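Local coordinates for protein major allergen Alt a 1 (Alternaria alternata, PDB 3V0R) that may bind host plant thaumatin-like proteins and inhibit their beta-glucanase activity, and forms a disulfide-linked homodimer of beta-barrel subunits, at residues R24-E27 / G28-N32. Numbering follows the deposited sequence.
Sequences RKPE and GTYYN. With SO4 (sulfate ion), chain B.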
loop_
_atom_site.group_PDB
_atom_site.type_symbol
_atom_site.label_atom_id
_atom_site.label_comp_id
_atom_site.label_asym_id
_atom_site.label_seq_id
_atom_site.Cartn_x
_atom_site.Cartn_y
_atom_site.Cartn_z
ATOM N N ARG A 24 -9.898 -16.221 -2.451
ATOM C CA ARG A 24 -9.314 -17.440 -1.970
ATOM C C ARG A 24 -10.153 -17.945 -0.794
ATOM O O ARG A 24 -10.465 -17.185 0.101
ATOM C CB ARG A 24 -7.860 -17.230 -1.541
ATOM C CG ARG A 24 -7.278 -18.522 -0.964
ATOM C CD ARG A 24 -5.849 -18.360 -0.550
ATOM N NE ARG A 24 -5.413 -19.543 0.169
ATOM C CZ ARG A 24 -4.609 -19.536 1.198
ATOM N NH1 ARG A 24 -4.297 -20.674 1.812
ATOM N NH2 ARG A 24 -4.008 -18.421 1.579
ATOM N N LYS A 25 -10.495 -19.211 -0.842
ATOM C CA LYS A 25 -11.175 -19.919 0.246
ATOM C C LYS A 25 -10.211 -20.980 0.767
ATOM O O LYS A 25 -10.066 -22.034 0.150
ATOM C CB LYS A 25 -12.431 -20.622 -0.312
ATOM C CG LYS A 25 -13.472 -19.668 -0.896
ATOM C CD LYS A 25 -14.624 -20.487 -1.501
ATOM C CE LYS A 25 -15.763 -19.580 -1.965
ATOM N NZ LYS A 25 -16.750 -20.393 -2.818
ATOM N N PRO A 26 -9.515 -20.705 1.867
ATOM C CA PRO A 26 -8.418 -21.557 2.360
ATOM C C PRO A 26 -8.884 -22.909 2.826
ATOM O O PRO A 26 -8.105 -23.898 2.790
ATOM C CB PRO A 26 -7.840 -20.744 3.532
ATOM C CG PRO A 26 -8.894 -19.765 3.904
ATOM C CD PRO A 26 -9.684 -19.491 2.682
ATOM N N GLU A 27 -10.143 -22.955 3.248
ATOM C CA GLU A 27 -10.749 -24.192 3.659
ATOM C C GLU A 27 -11.993 -24.530 2.865
ATOM O O GLU A 27 -12.785 -25.364 3.280
ATOM C CB GLU A 27 -11.071 -24.124 5.163
ATOM C CG GLU A 27 -9.830 -23.889 6.012
ATOM C CD GLU A 27 -8.803 -25.032 5.898
ATOM O OE1 GLU A 27 -9.184 -26.168 5.551
ATOM O OE2 GLU A 27 -7.600 -24.821 6.183
ATOM N N GLY A 28 -12.157 -23.893 1.713
ATOM C CA GLY A 28 -13.229 -24.170 0.803
ATOM C C GLY A 28 -14.561 -23.582 1.211
ATOM O O GLY A 28 -15.550 -23.907 0.601
ATOM N N THR A 29 -14.599 -22.735 2.241
ATOM C CA THR A 29 -15.873 -22.161 2.728
ATOM C C THR A 29 -15.823 -20.646 2.661
ATOM O O THR A 29 -16.115 -20.056 1.633
ATOM C CB THR A 29 -16.181 -22.671 4.160
ATOM O OG1 THR A 29 -15.070 -22.407 5.009
ATOM C CG2 THR A 29 -16.460 -24.215 4.192
ATOM N N TYR A 30 -15.402 -20.013 3.740
ATOM C CA TYR A 30 -15.231 -18.539 3.784
ATOM C C TYR A 30 -14.031 -18.109 2.951
ATOM O O TYR A 30 -13.093 -18.922 2.702
ATOM C CB TYR A 30 -15.041 -18.063 5.229
ATOM C CG TYR A 30 -13.877 -18.735 5.901
ATOM C CD1 TYR A 30 -14.057 -19.879 6.678
ATOM C CD2 TYR A 30 -12.585 -18.254 5.729
ATOM C CE1 TYR A 30 -12.964 -20.521 7.274
ATOM C CE2 TYR A 30 -11.494 -18.873 6.332
ATOM C CZ TYR A 30 -11.698 -19.997 7.104
ATOM O OH TYR A 30 -10.605 -20.601 7.640
ATOM N N TYR A 31 -14.084 -16.855 2.471
ATOM C CA TYR A 31 -12.955 -16.215 1.819
ATOM C C TYR A 31 -11.981 -15.668 2.891
ATOM O O TYR A 31 -12.441 -15.184 3.924
ATOM C CB TYR A 31 -13.415 -15.008 0.973
ATOM C CG TYR A 31 -14.182 -15.426 -0.284
ATOM C CD1 TYR A 31 -13.511 -15.933 -1.382
ATOM C CD2 TYR A 31 -15.547 -15.281 -0.369
ATOM C CE1 TYR A 31 -14.191 -16.331 -2.534
ATOM C CE2 TYR A 31 -16.241 -15.606 -1.547
ATOM C CZ TYR A 31 -15.561 -16.144 -2.618
ATOM O OH TYR A 31 -16.233 -16.483 -3.777
ATOM N N ASN A 32 -10.677 -15.703 2.598
ATOM C CA ASN A 32 -9.729 -14.940 3.386
ATOM C C ASN A 32 -9.145 -13.799 2.583
ATOM O O ASN A 32 -8.414 -12.976 3.126
ATOM C CB ASN A 32 -8.626 -15.792 4.055
ATOM C CG ASN A 32 -7.635 -16.377 3.073
ATOM O OD1 ASN A 32 -7.729 -16.170 1.851
ATOM N ND2 ASN A 32 -6.674 -17.137 3.607
HETATM S S SO4 B . -0.898 -20.554 4.536
HETATM O O1 SO4 B . 0.184 -20.298 3.523
HETATM O O2 SO4 B . -1.205 -22.015 4.518
HETATM O O3 SO4 B . -0.404 -20.134 5.886
HETATM O O4 SO4 B . -2.182 -19.842 4.264
HETATM O O HOH W 1 -17.947 -21.508 -0.242
HETATM O O HOH W 2 -12.449 -21.288 3.614
#
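Lys25 lies along the returning chain and ends over the ring of Tyr31. Its CB sits 3.5 Å from Tyr30 O, CG lies 3.7 Å from both Thr29 O and Tyr30 O, and CD is 3.5 Å from Thr29 O. CE then rests on the Tyr31 ring face, 3.9 Å from the centroid, in a CH-pi contact nearest CZ. With Lys25 CG set beside the backbone N (chi1 -62°) and every later torsion extended, the chain carries NZ past the ring to water 1, which also donates to Thr29 O. Behind this side chain the backbone reverses through a type I turn from Lys25 to Gly28, closed by a weak Gly28 N to Lys25 O bond. Within the loop, water 2 accepts from Glu27 N and Thr29 N and donates to Tyr30 O, 2.6 Å away, beneath one face of the Tyr30 ring. Asn32 N closes the base with a 2.9 Å bond to Arg24 O. On that flank Pro26 CG wedges between Tyr30 CE2 and Asn32 ND2, while Asn32 OD1 lies alongside the aliphatic part of Arg24. The Asn32 amide nitrogen stands over a face of the guanidinium, the two planes 76° apart. Arg24 is salt-bridged through NE to Asp113, and NH1 makes a weak in-plane bond to a sulfate also held by Asn109 and by Lys17 of the second subunit. The connection between strands 15-25 and 33-40 thus pairs apolar packing with water-bridged backbone groups, and its arginine, fixed by Asp113, helps hold a sulfate, probably from the crystallisation liquor, between two subunits.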